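Local coordinates for DNA mismatch repair protein MUTS (Thermus aquaticus, PDB 1EWQ) that takes part in DNA mismatch repair, binding mismatched duplex DNA and hydrolysing ATP weakly, at residues L491-L494 with I495-R498. Residues are numbered along the deposited sequence; the frame is centred on the assembly and turned at random.
Sequences LEAL and IRRR
Two successive turns of the long alpha-helix 479-511, in the region that carries the MutS domain III family signature, bring Leu491 and Glu492 over Ile495 and Arg496 through the regular i to i+4 bonds of a helix. Ile495 N reaches Leu491 O at 2.8 Å, and Arg498 N bonds Leu494 O at 3.0 Å. The bond from Arg497 N to Ala493 O is weak, at 3.4 Å.

Ile495 suits the side of the helix it shares with buried Leu491, whose side chain packs on Ala414 of helix 406-433. With CG1 anti to the carbonyl carbon (chi1 -68°), its longer branch runs back toward the preceding turn, so that CG1 lies 3.1 Å from Leu491 O and CD1 follows alongside the same carbonyl. An alanine here would keep the backbone bond but lose both branches of the side chain, CG1 with CD1 and also CG2, which is likely to open a gap beside the Leu491 carbonyl.

Arg498 is held by charge: its guanidinium forms salt bridges with Asp405, just ahead of helix 406-433, and with Glu501 and Glu505 on its own helix. Glu501 also forms a salt bridge with Arg497 NE, the extended chain of Arg497 leading away from the preceding turn.

Arg496, on the exposed side, folds back instead. The bend at chi3 (-137°) brings its guanidinium beside Glu492 O, which already accepts Arg496 N at 3.1 Å; this oxygen lies above one face, offset toward the rim, and NH1 does not bond to it. Ala493 offers only a methyl, CB in plane at the guanidinium edge, 3.7 Å from Arg496 NH1, though the fit there is doubtful because NH1 is modelled too near Ala493 CA. Opposite charges also come near, without a salt bridge: Glu492 OE1 stands 4.4 Å from Arg496 NH2, well out of the guanidinium plane.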
loop_
_atom_site.group_PDB
_atom_site.type_symbol
_atom_site.label_atom_id
_atom_site.label_comp_id
_atom_site.label_asym_id
_atom_site.label_seq_id
_atom_site.Cartn_x
_atom_site.Cartn_y
_atom_site.Cartn_z
ATOM N N LEU C 491 24.704 43.743 15.408
ATOM C CA LEU C 491 24.363 44.024 14.028
ATOM C C LEU C 491 23.577 42.863 13.436
ATOM O O LEU C 491 22.522 43.059 12.845
ATOM C CB LEU C 491 25.626 44.277 13.208
ATOM C CG LEU C 491 26.330 45.584 13.557
ATOM C CD1 LEU C 491 27.557 45.773 12.684
ATOM C CD2 LEU C 491 25.354 46.737 13.364
ATOM N N GLU C 492 24.089 41.652 13.615
ATOM C CA GLU C 492 23.428 40.466 13.094
ATOM C C GLU C 492 21.989 40.358 13.591
ATOM O O GLU C 492 21.090 40.008 12.829
ATOM C CB GLU C 492 24.239 39.215 13.463
ATOM C CG GLU C 492 25.508 39.069 12.617
ATOM C CD GLU C 492 26.421 37.931 13.058
ATOM O OE1 GLU C 492 25.981 37.047 13.821
ATOM O OE2 GLU C 492 27.587 37.917 12.624
ATOM N N ALA C 493 21.770 40.670 14.863
ATOM C CA ALA C 493 20.429 40.612 15.435
ATOM C C ALA C 493 19.526 41.690 14.826
ATOM O O ALA C 493 18.345 41.449 14.561
ATOM C CB ALA C 493 20.499 40.779 16.941
ATOM N N LEU C 494 20.081 42.878 14.603
ATOM C CA LEU C 494 19.310 43.965 14.019
ATOM C C LEU C 494 19.003 43.672 12.563
ATOM O O LEU C 494 17.933 44.022 12.066
ATOM C CB LEU C 494 20.065 45.292 14.115
ATOM C CG LEU C 494 20.000 46.048 15.442
ATOM C CD1 LEU C 494 20.609 47.429 15.249
ATOM C CD2 LEU C 494 18.551 46.179 15.909
ATOM N N ILE C 495 19.947 43.036 11.879
ATOM C CA ILE C 495 19.756 42.706 10.474
ATOM C C ILE C 495 18.600 41.717 10.284
ATOM O O ILE C 495 17.763 41.905 9.401
ATOM C CB ILE C 495 21.046 42.140 9.868
ATOM C CG1 ILE C 495 22.107 43.245 9.808
ATOM C CG2 ILE C 495 20.772 41.586 8.478
ATOM C CD1 ILE C 495 23.473 42.774 9.352
ATOM N N ARG C 496 18.535 40.676 11.112
ATOM C CA ARG C 496 17.442 39.712 10.992
ATOM C C ARG C 496 16.105 40.421 11.172
ATOM O O ARG C 496 15.145 40.127 10.467
ATOM C CB ARG C 496 17.553 38.595 12.034
ATOM C CG ARG C 496 18.668 37.599 11.788
ATOM C CD ARG C 496 18.584 36.444 12.783
ATOM N NE ARG C 496 19.896 36.090 13.317
ATOM C CZ ARG C 496 20.522 36.757 14.283
ATOM N NH1 ARG C 496 19.957 37.818 14.837
ATOM N NH2 ARG C 496 21.717 36.362 14.690
ATOM N N ARG C 497 16.052 41.355 12.120
ATOM C CA ARG C 497 14.828 42.105 12.383
ATOM C C ARG C 497 14.395 42.927 11.182
ATOM O O ARG C 497 13.334 42.688 10.607
ATOM C CB ARG C 497 14.995 43.054 13.576
ATOM C CG ARG C 497 13.711 43.838 13.836
ATOM C CD ARG C 497 13.776 44.799 15.004
ATOM N NE ARG C 497 12.433 45.295 15.307
ATOM C CZ ARG C 497 12.139 46.143 16.290
ATOM N NH1 ARG C 497 13.101 46.604 17.078
ATOM N NH2 ARG C 497 10.879 46.516 16.499
ATOM N N ARG C 498 15.214 43.909 10.822
ATOM C CA ARG C 498 14.925 44.782 9.690
ATOM C C ARG C 498 14.593 43.999 8.425
ATOM O O ARG C 498 13.669 44.353 7.697
ATOM C CB ARG C 498 16.118 45.705 9.420
ATOM C CG ARG C 498 16.116 46.376 8.045
ATOM C CD ARG C 498 15.269 47.648 7.989
ATOM N NE ARG C 498 13.868 47.452 8.341
ATOM C CZ ARG C 498 12.853 48.053 7.726
ATOM N NH1 ARG C 498 13.076 48.885 6.724
ATOM N NH2 ARG C 498 11.610 47.824 8.119
#